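Tumor necrosis factor ligand superfamily member 13 (Mus musculus, PDB 1U5X) acts as a trimeric cytokine of the tumor necrosis factor family that binds the receptors TACI and BCMA and plays a role in regulating tumor cell growth. Local coordinates at residues 8-13 with 133-138; 53-58 with 70-75. All coordinates share one frame; numbering follows the deposited sequence.

Interaction 1: 8-13 with 133-138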
ATOM      1  N   LEU A   8     -14.418  -2.254   6.579  1.00 14.20           N
ATOM      2  CA  LEU A   8     -15.174  -2.799   5.423  1.00 14.55           C
ATOM      3  C   LEU A   8     -14.199  -3.220   4.357  1.00 15.22           C
ATOM      4  O   LEU A   8     -13.416  -2.427   3.928  1.00 18.58           O
ATOM      5  CB  LEU A   8     -16.164  -1.750   4.866  1.00 19.80           C
ATOM      6  CG  LEU A   8     -17.093  -2.164   3.725  1.00 23.23           C
ATOM      7  CD1 LEU A   8     -18.051  -3.231   4.149  1.00 19.08           C
ATOM      8  CD2 LEU A   8     -17.839  -0.919   3.191  1.00 24.09           C
ATOM      9  N   HIS A   9     -14.237  -4.489   3.942  1.00 16.73           N
ATOM     10  CA  HIS A   9     -13.403  -4.987   2.866  1.00 15.45           C
ATOM     11  C   HIS A   9     -14.362  -5.543   1.816  1.00 15.55           C
ATOM     12  O   HIS A   9     -15.203  -6.385   2.111  1.00 15.62           O
ATOM     13  CB  HIS A   9     -12.425  -6.059   3.340  1.00 16.03           C
ATOM     14  CG  HIS A   9     -11.448  -6.500   2.299  1.00 14.61           C
ATOM     15  ND1 HIS A   9     -10.274  -5.811   2.031  1.00 16.39           N
ATOM     16  CD2 HIS A   9     -11.460  -7.569   1.464  1.00 18.77           C
ATOM     17  CE1 HIS A   9      -9.596  -6.472   1.102  1.00 14.99           C
ATOM     18  NE2 HIS A   9     -10.296  -7.535   0.737  1.00 17.02           N
ATOM     19  N   LEU A  10     -14.205  -5.040   0.600  1.00 14.62           N
ATOM     20  CA  LEU A  10     -15.082  -5.287  -0.529  1.00 15.04           C
ATOM     21  C   LEU A  10     -14.316  -5.890  -1.695  1.00 13.34           C
ATOM     22  O   LEU A  10     -13.124  -5.558  -1.921  1.00 14.59           O
ATOM     23  CB  LEU A  10     -15.639  -3.954  -1.010  1.00 15.21           C
ATOM     24  CG  LEU A  10     -16.354  -3.079   0.003  1.00 17.70           C
ATOM     25  CD1 LEU A  10     -16.358  -1.634  -0.483  1.00 24.95           C
ATOM     26  CD2 LEU A  10     -17.760  -3.570   0.206  1.00 20.77           C
ATOM     27  N   VAL A  11     -14.995  -6.768  -2.420  1.00 13.14           N
ATOM     28  CA  VAL A  11     -14.429  -7.410  -3.598  1.00 15.65           C
ATOM     29  C   VAL A  11     -15.423  -7.337  -4.753  1.00 12.19           C
ATOM     30  O   VAL A  11     -16.591  -6.989  -4.550  1.00 16.25           O
ATOM     31  CB  VAL A  11     -14.044  -8.872  -3.291  1.00 15.82           C
ATOM     32  CG1 VAL A  11     -13.013  -8.907  -2.159  1.00 21.14           C
ATOM     33  CG2 VAL A  11     -15.254  -9.700  -2.961  1.00 16.43           C
ATOM     34  N   PRO A  12     -14.994  -7.626  -5.982  1.00 14.05           N
ATOM     35  CA  PRO A  12     -15.912  -7.498  -7.113  1.00 14.49           C
ATOM     36  C   PRO A  12     -17.035  -8.541  -7.174  1.00 17.04           C
ATOM     37  O   PRO A  12     -16.877  -9.709  -6.798  1.00 17.00           O
ATOM     38  CB  PRO A  12     -15.004  -7.658  -8.333  1.00 18.56           C
ATOM     39  CG  PRO A  12     -13.589  -7.383  -7.823  1.00 16.03           C
ATOM     40  CD  PRO A  12     -13.641  -7.982  -6.432  1.00 16.15           C
ATOM     41  N   VAL A  13     -18.164  -8.094  -7.698  1.00 17.44           N
ATOM     42  CA  VAL A  13     -19.229  -8.997  -8.125  1.00 17.11           C
ATOM     43  C   VAL A  13     -19.243  -9.071  -9.660  1.00 19.17           C
ATOM     44  O   VAL A  13     -19.450 -10.132 -10.245  1.00 23.73           O
ATOM     45  CB  VAL A  13     -20.620  -8.598  -7.564  1.00 20.18           C
ATOM     46  CG1 VAL A  13     -20.574  -8.356  -6.118  1.00 22.30           C
ATOM     47  CG2 VAL A  13     -21.216  -7.410  -8.250  1.00 27.23           C
ATOM     48  N   THR A 133      -8.380  -7.566  -7.039  1.00 16.18           N
ATOM     49  CA  THR A 133      -9.106  -6.300  -7.108  1.00 15.06           C
ATOM     50  C   THR A 133      -9.947  -6.216  -5.838  1.00 14.22           C
ATOM     51  O   THR A 133     -10.739  -7.095  -5.569  1.00 15.39           O
ATOM     52  CB  THR A 133      -9.987  -6.284  -8.349  1.00 14.33           C
ATOM     53  OG1 THR A 133      -9.154  -6.369  -9.495  1.00 16.78           O
ATOM     54  CG2 THR A 133     -10.720  -4.992  -8.512  1.00 17.29           C
ATOM     55  N   PHE A 134      -9.727  -5.175  -5.048  1.00 14.06           N
ATOM     56  CA  PHE A 134     -10.433  -4.995  -3.805  1.00 14.79           C
ATOM     57  C   PHE A 134     -10.407  -3.550  -3.347  1.00 18.81           C
ATOM     58  O   PHE A 134      -9.671  -2.719  -3.880  1.00 16.24           O
ATOM     59  CB  PHE A 134      -9.904  -5.984  -2.746  1.00 14.61           C
ATOM     60  CG  PHE A 134      -8.422  -5.930  -2.525  1.00 15.00           C
ATOM     61  CD1 PHE A 134      -7.863  -4.948  -1.733  1.00 14.79           C
ATOM     62  CD2 PHE A 134      -7.594  -6.913  -3.059  1.00 15.17           C
ATOM     63  CE1 PHE A 134      -6.490  -4.909  -1.510  1.00 17.25           C
ATOM     64  CE2 PHE A 134      -6.235  -6.861  -2.828  1.00 14.33           C
ATOM     65  CZ  PHE A 134      -5.700  -5.904  -2.051  1.00 17.14           C
ATOM     66  N   LEU A 135     -11.259  -3.261  -2.377  1.00 16.49           N
ATOM     67  CA  LEU A 135     -11.461  -1.915  -1.881  1.00 17.27           C
ATOM     68  C   LEU A 135     -11.775  -2.012  -0.406  1.00 15.50           C
ATOM     69  O   LEU A 135     -12.618  -2.808   0.011  1.00 17.72           O
ATOM     70  CB  LEU A 135     -12.648  -1.256  -2.597  1.00 14.95           C
ATOM     71  CG  LEU A 135     -13.019   0.167  -2.104  1.00 18.45           C
ATOM     72  CD1 LEU A 135     -11.919   1.166  -2.394  1.00 19.90           C
ATOM     73  CD2 LEU A 135     -14.344   0.604  -2.776  1.00 15.46           C
ATOM     74  N   GLY A 136     -11.101  -1.216   0.409  1.00 15.99           N
ATOM     75  CA  GLY A 136     -11.424  -1.259   1.814  1.00 15.02           C
ATOM     76  C   GLY A 136     -11.218   0.002   2.617  1.00 17.97           C
ATOM     77  O   GLY A 136     -10.605   0.963   2.172  1.00 17.44           O
ATOM     78  N   PHE A 137     -11.780  -0.032   3.828  1.00 16.47           N
ATOM     79  CA  PHE A 137     -11.888   1.103   4.743  1.00 16.08           C
ATOM     80  C   PHE A 137     -11.591   0.693   6.176  1.00 17.93           C
ATOM     81  O   PHE A 137     -12.083  -0.337   6.634  1.00 16.30           O
ATOM     82  CB  PHE A 137     -13.339   1.661   4.773  1.00 19.09           C
ATOM     83  CG  PHE A 137     -13.869   2.151   3.431  1.00 16.62           C
ATOM     84  CD1 PHE A 137     -14.234   1.258   2.444  1.00 16.26           C
ATOM     85  CD2 PHE A 137     -14.023   3.503   3.177  1.00 16.28           C
ATOM     86  CE1 PHE A 137     -14.703   1.703   1.246  1.00 14.89           C
ATOM     87  CE2 PHE A 137     -14.517   3.942   1.975  1.00 19.12           C
ATOM     88  CZ  PHE A 137     -14.834   3.045   1.001  1.00 17.46           C
ATOM     89  N   VAL A 138     -10.884   1.538   6.933  1.00 14.78           N
ATOM     90  CA  VAL A 138     -10.750   1.379   8.364  1.00 12.33           C
ATOM     91  C   VAL A 138     -10.936   2.744   9.020  1.00 16.80           C
ATOM     92  O   VAL A 138     -10.155   3.682   8.775  1.00 14.84           O
ATOM     93  CB  VAL A 138      -9.339   0.908   8.771  1.00 16.26           C
ATOM     94  CG1 VAL A 138      -9.236   0.758  10.312  1.00 15.31           C
ATOM     95  CG2 VAL A 138      -8.979  -0.393   8.038  1.00 18.94           C
TER
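Leu10 and Leu135 face each other as a hydrogen-bonded pair between antiparallel strands, whose N-to-C directions differ by 170° over these short segments. Leu10 N donates to Leu135 O over 2.8 Å, and Leu135 N donates in turn to Leu10 O. Leu8 and Phe137 form a second reciprocal pair, in which Phe137 N reaches Leu8 O at 2.9 Å.

The Leu10 side chain can be traced outward from this backbone frame. Its CB lies 3.4 Å from Leu135 O, the carbonyl its own N-H engages. CG, set beside the backbone N (chi1 -55°), still sits near that oxygen. CD1 then lies 3.8 Å from Leu135 CD2, the two leucines running side by side and pointing the same way, and it also meets the edge of the Phe137 ring at CE1, 4.1 Å away. This leucine and phenylalanine face turns inward, covered by Leu38 and Ala40 of strand 38-41 and flanked by Leu55 of the adjacent strand 51-61. Strands 7-16 and 134-139 are neighbours in the inner sheet of the TNF jelly-roll sandwich, whose outward face is turned to the other subunits of the trimer.

On that second face His9 stands opposite Gly136 in a non-hydrogen-bonded pair, with the two CA atoms 4.3 Å apart. The imidazole leans toward Phe134, its CE1 3.7 Å from Phe134 CD1, and the ring planes are inclined by 35° in an oblique meeting. His9 ND1 is held by the hydroxyl of Tyr56, while Phe107 of a second subunit comes against the imidazole. Farther along the two segments, the Pro12 ring meets the Thr133 backbone and methyl, Pro12 CD lying 3.2 Å from Thr133 O and Pro12 CG touching Thr133 CG2; Thr133 OG1 is engaged by Ser127 O and Leu60 N.

Interaction 2: 53-58 with 70-75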
ATOM      1  N   TYR A  53     -10.603   7.992   7.873  1.00 12.55           N
ATOM      2  CA  TYR A  53     -10.527   6.616   7.425  1.00 12.91           C
ATOM      3  C   TYR A  53      -9.299   6.387   6.623  1.00 16.91           C
ATOM      4  O   TYR A  53      -8.926   7.213   5.808  1.00 14.66           O
ATOM      5  CB  TYR A  53     -11.696   6.324   6.477  1.00 15.55           C
ATOM      6  CG  TYR A  53     -13.049   6.354   7.123  1.00 14.20           C
ATOM      7  CD1 TYR A  53     -13.751   7.549   7.278  1.00 14.42           C
ATOM      8  CD2 TYR A  53     -13.667   5.169   7.526  1.00 13.75           C
ATOM      9  CE1 TYR A  53     -15.027   7.572   7.843  1.00 12.37           C
ATOM     10  CE2 TYR A  53     -14.955   5.185   8.100  1.00 20.90           C
ATOM     11  CZ  TYR A  53     -15.615   6.379   8.262  1.00 15.26           C
ATOM     12  OH  TYR A  53     -16.870   6.367   8.802  1.00 15.34           O
ATOM     13  N   LEU A  54      -8.680   5.240   6.847  1.00 16.59           N
ATOM     14  CA  LEU A  54      -7.769   4.655   5.888  1.00 16.90           C
ATOM     15  C   LEU A  54      -8.600   4.012   4.793  1.00 16.82           C
ATOM     16  O   LEU A  54      -9.501   3.199   5.082  1.00 14.68           O
ATOM     17  CB  LEU A  54      -6.939   3.591   6.590  1.00 15.26           C
ATOM     18  CG  LEU A  54      -5.969   2.807   5.700  1.00 16.27           C
ATOM     19  CD1 LEU A  54      -4.899   3.720   5.107  1.00 20.54           C
ATOM     20  CD2 LEU A  54      -5.328   1.648   6.520  1.00 17.45           C
ATOM     21  N   LEU A  55      -8.327   4.407   3.539  1.00 15.64           N
ATOM     22  CA  LEU A  55      -8.999   3.889   2.367  1.00 14.82           C
ATOM     23  C   LEU A  55      -7.924   3.278   1.502  1.00 14.96           C
ATOM     24  O   LEU A  55      -6.937   3.914   1.204  1.00 17.81           O
ATOM     25  CB  LEU A  55      -9.673   5.049   1.611  1.00 19.44           C
ATOM     26  CG  LEU A  55     -10.723   4.867   0.537  1.00 30.24           C
ATOM     27  CD1 LEU A  55     -11.566   3.641   0.677  1.00 35.48           C
ATOM     28  CD2 LEU A  55     -11.594   6.136   0.501  1.00 23.41           C
ATOM     29  N   TYR A  56      -8.127   2.040   1.081  1.00 16.67           N
ATOM     30  CA  TYR A  56      -7.158   1.363   0.216  1.00 15.58           C
ATOM     31  C   TYR A  56      -7.899   0.763  -0.969  1.00 15.29           C
ATOM     32  O   TYR A  56      -9.063   0.372  -0.858  1.00 15.50           O
ATOM     33  CB  TYR A  56      -6.354   0.297   0.970  1.00 17.23           C
ATOM     34  CG  TYR A  56      -7.148  -0.824   1.615  1.00 15.04           C
ATOM     35  CD1 TYR A  56      -7.494  -1.950   0.914  1.00 17.14           C
ATOM     36  CD2 TYR A  56      -7.525  -0.722   2.955  1.00 17.35           C
ATOM     37  CE1 TYR A  56      -8.213  -2.994   1.534  1.00 15.40           C
ATOM     38  CE2 TYR A  56      -8.248  -1.708   3.589  1.00 15.80           C
ATOM     39  CZ  TYR A  56      -8.568  -2.866   2.874  1.00 18.69           C
ATOM     40  OH  TYR A  56      -9.290  -3.832   3.527  1.00 14.52           O
ATOM     41  N   SER A  57      -7.206   0.684  -2.104  1.00 14.61           N
ATOM     42  CA  SER A  57      -7.768   0.232  -3.361  1.00 14.37           C
ATOM     43  C   SER A  57      -6.695  -0.493  -4.137  1.00 14.47           C
ATOM     44  O   SER A  57      -5.603   0.023  -4.325  1.00 16.55           O
ATOM     45  CB  SER A  57      -8.244   1.416  -4.183  1.00 16.13           C
ATOM     46  OG  SER A  57      -8.503   1.043  -5.530  1.00 17.39           O
ATOM     47  N   GLN A  58      -7.007  -1.697  -4.596  1.00 16.63           N
ATOM     48  CA  GLN A  58      -6.180  -2.382  -5.562  1.00 12.82           C
ATOM     49  C   GLN A  58      -7.036  -2.785  -6.732  1.00 14.90           C
ATOM     50  O   GLN A  58      -8.192  -3.232  -6.572  1.00 15.98           O
ATOM     51  CB  GLN A  58      -5.505  -3.642  -5.014  1.00 15.74           C
ATOM     52  CG  GLN A  58      -4.496  -4.296  -6.008  1.00 14.09           C
ATOM     53  CD  GLN A  58      -3.658  -5.382  -5.349  1.00 15.42           C
ATOM     54  OE1 GLN A  58      -2.755  -5.054  -4.540  1.00 15.93           O
ATOM     55  NE2 GLN A  58      -3.882  -6.638  -5.728  1.00 12.99           N
ATOM     56  N   GLN A  70      -6.585   3.412 -11.480  1.00 16.25           N
ATOM     57  CA  GLN A  70      -7.883   3.685 -10.896  1.00 13.85           C
ATOM     58  C   GLN A  70      -7.839   5.000 -10.158  1.00 15.44           C
ATOM     59  O   GLN A  70      -6.811   5.398  -9.672  1.00 15.75           O
ATOM     60  CB  GLN A  70      -8.346   2.573  -9.979  1.00 11.82           C
ATOM     61  CG  GLN A  70      -7.663   2.486  -8.635  1.00 13.00           C
ATOM     62  CD  GLN A  70      -6.504   1.559  -8.674  1.00 12.50           C
ATOM     63  OE1 GLN A  70      -5.868   1.367  -9.749  1.00 14.10           O
ATOM     64  NE2 GLN A  70      -6.199   0.969  -7.520  1.00 13.97           N
ATOM     65  N   VAL A  71      -8.990   5.649 -10.066  1.00 12.39           N
ATOM     66  CA  VAL A  71      -9.146   6.907  -9.388  1.00 12.22           C
ATOM     67  C   VAL A  71     -10.215   6.783  -8.323  1.00 15.75           C
ATOM     68  O   VAL A  71     -11.339   6.395  -8.623  1.00 15.32           O
ATOM     69  CB  VAL A  71      -9.610   7.991 -10.386  1.00 15.56           C
ATOM     70  CG1 VAL A  71      -9.558   9.377  -9.738  1.00 17.02           C
ATOM     71  CG2 VAL A  71      -8.781   7.957 -11.678  1.00 21.49           C
ATOM     72  N   VAL A  72      -9.874   7.124  -7.088  1.00 15.79           N
ATOM     73  CA  VAL A  72     -10.780   7.051  -5.943  1.00 13.75           C
ATOM     74  C   VAL A  72     -11.167   8.453  -5.497  1.00 13.19           C
ATOM     75  O   VAL A  72     -10.294   9.264  -5.221  1.00 14.66           O
ATOM     76  CB  VAL A  72     -10.103   6.324  -4.746  1.00 12.83           C
ATOM     77  CG1 VAL A  72     -11.013   6.242  -3.544  1.00 17.92           C
ATOM     78  CG2 VAL A  72      -9.652   4.897  -5.146  1.00 19.21           C
ATOM     79  N   SER A  73     -12.474   8.741  -5.473  1.00 12.18           N
ATOM     80  CA  SER A  73     -13.005  10.076  -5.231  1.00 13.46           C
ATOM     81  C   SER A  73     -14.144  10.072  -4.227  1.00 14.09           C
ATOM     82  O   SER A  73     -14.799   9.034  -3.997  1.00 16.08           O
ATOM     83  CB  SER A  73     -13.507  10.733  -6.526  1.00 15.96           C
ATOM     84  OG  SER A  73     -12.570  10.647  -7.574  1.00 16.84           O
ATOM     85  N   ARG A  74     -14.364  11.235  -3.634  1.00 18.38           N
ATOM     86  CA  ARG A  74     -15.496  11.470  -2.757  1.00 18.67           C
ATOM     87  C   ARG A  74     -16.402  12.559  -3.336  1.00 17.17           C
ATOM     88  O   ARG A  74     -15.947  13.589  -3.852  1.00 17.74           O
ATOM     89  CB  ARG A  74     -15.046  11.812  -1.329  1.00 20.96           C
ATOM     90  CG  ARG A  74     -14.521  13.227  -1.092  1.00 29.08           C
ATOM     91  CD  ARG A  74     -14.865  13.768   0.293  1.00 33.94           C
ATOM     92  NE  ARG A  74     -13.814  14.635   0.812  1.00 39.57           N
ATOM     93  CZ  ARG A  74     -13.902  15.960   0.939  1.00 45.04           C
ATOM     94  NH1 ARG A  74     -15.002  16.613   0.580  1.00 43.71           N
ATOM     95  NH2 ARG A  74     -12.871  16.647   1.424  1.00 50.07           N
ATOM     96  N   GLU A  75     -17.704  12.330  -3.274  1.00 16.48           N
ATOM     97  CA  GLU A  75     -18.642  13.378  -3.661  1.00 16.00           C
ATOM     98  C   GLU A  75     -19.573  13.571  -2.475  1.00 19.34           C
ATOM     99  O   GLU A  75     -20.198  12.620  -2.027  1.00 17.11           O
ATOM    100  CB  GLU A  75     -19.436  13.028  -4.927  1.00 21.34           C
ATOM    101  CG  GLU A  75     -18.986  11.803  -5.681  1.00 23.03           C
ATOM    102  CD  GLU A  75     -19.804  11.520  -6.937  1.00 26.05           C
ATOM    103  OE1 GLU A  75     -20.747  12.303  -7.257  1.00 29.85           O
ATOM    104  OE2 GLU A  75     -19.526  10.494  -7.594  1.00 31.63           O
TER
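Ser57, Val72 and Gln70 carry this contact, each burying a similar area. Their backbones stay well apart, the nearest CA atoms, those of Ser57 and Val72, being 7.9 Å from each other, so the gap is bridged chiefly by side chains. Gln70 NE2 donates to Ser57 OG over 3.0 Å with an N-H...O angle of 153°, the oxygen tilted modestly out of the amide plane. A bend at chi2 (-93°) swings Gln70 CD off the extended path, and Gln70 CG itself comes within 3.5 Å of Ser57 OG. NE2 also donates to Cys101 O, the carbonyl of a disulfide-bonded cysteine, so two bonds grip this buried nitrogen.

Val72 supplies the apolar half by splitting its two methyls: CG2 lies 3.9 Å from Ser57 CB, and CG1 lies 4.1 Å from Leu55 CD2, where the two side chains cross at a slant. Phe84 touches Val72 from the neighbouring strand 80-85, and Val117 touches Ser57 from strand 114-119. Strand 51-61 belongs to the inner sheet and strand 71-75 to the outer one, a face-to-face meeting of side chains across the core of the TNF jelly-roll sandwich.

Overall arrangement
Both contacts are buried, yet they illustrate two different ways in which strands of a jelly roll are joined. Interaction 1 joins adjacent strands within one sheet, chiefly by paired backbone hydrogen bonds; interaction 2 spans the two sheets through side chains, with a side-chain hydrogen bond beside aliphatic packing. Strands 134-139 and 51-61 are neighbours, so the contacts join directly: Val138 N bonds to Leu54 O, and Phe137 packs on Leu55, which itself takes part in interaction 2. On the opposite face of this sheet, the Tyr56 hydroxyl that holds the imidazole of interaction 1 also bonds to Val106 N of a second subunit, tying the sheet to the trimer interface. Along the chain, 53-58 and 70-75 both lie inside the long loop closed by 8-13 and 133-138.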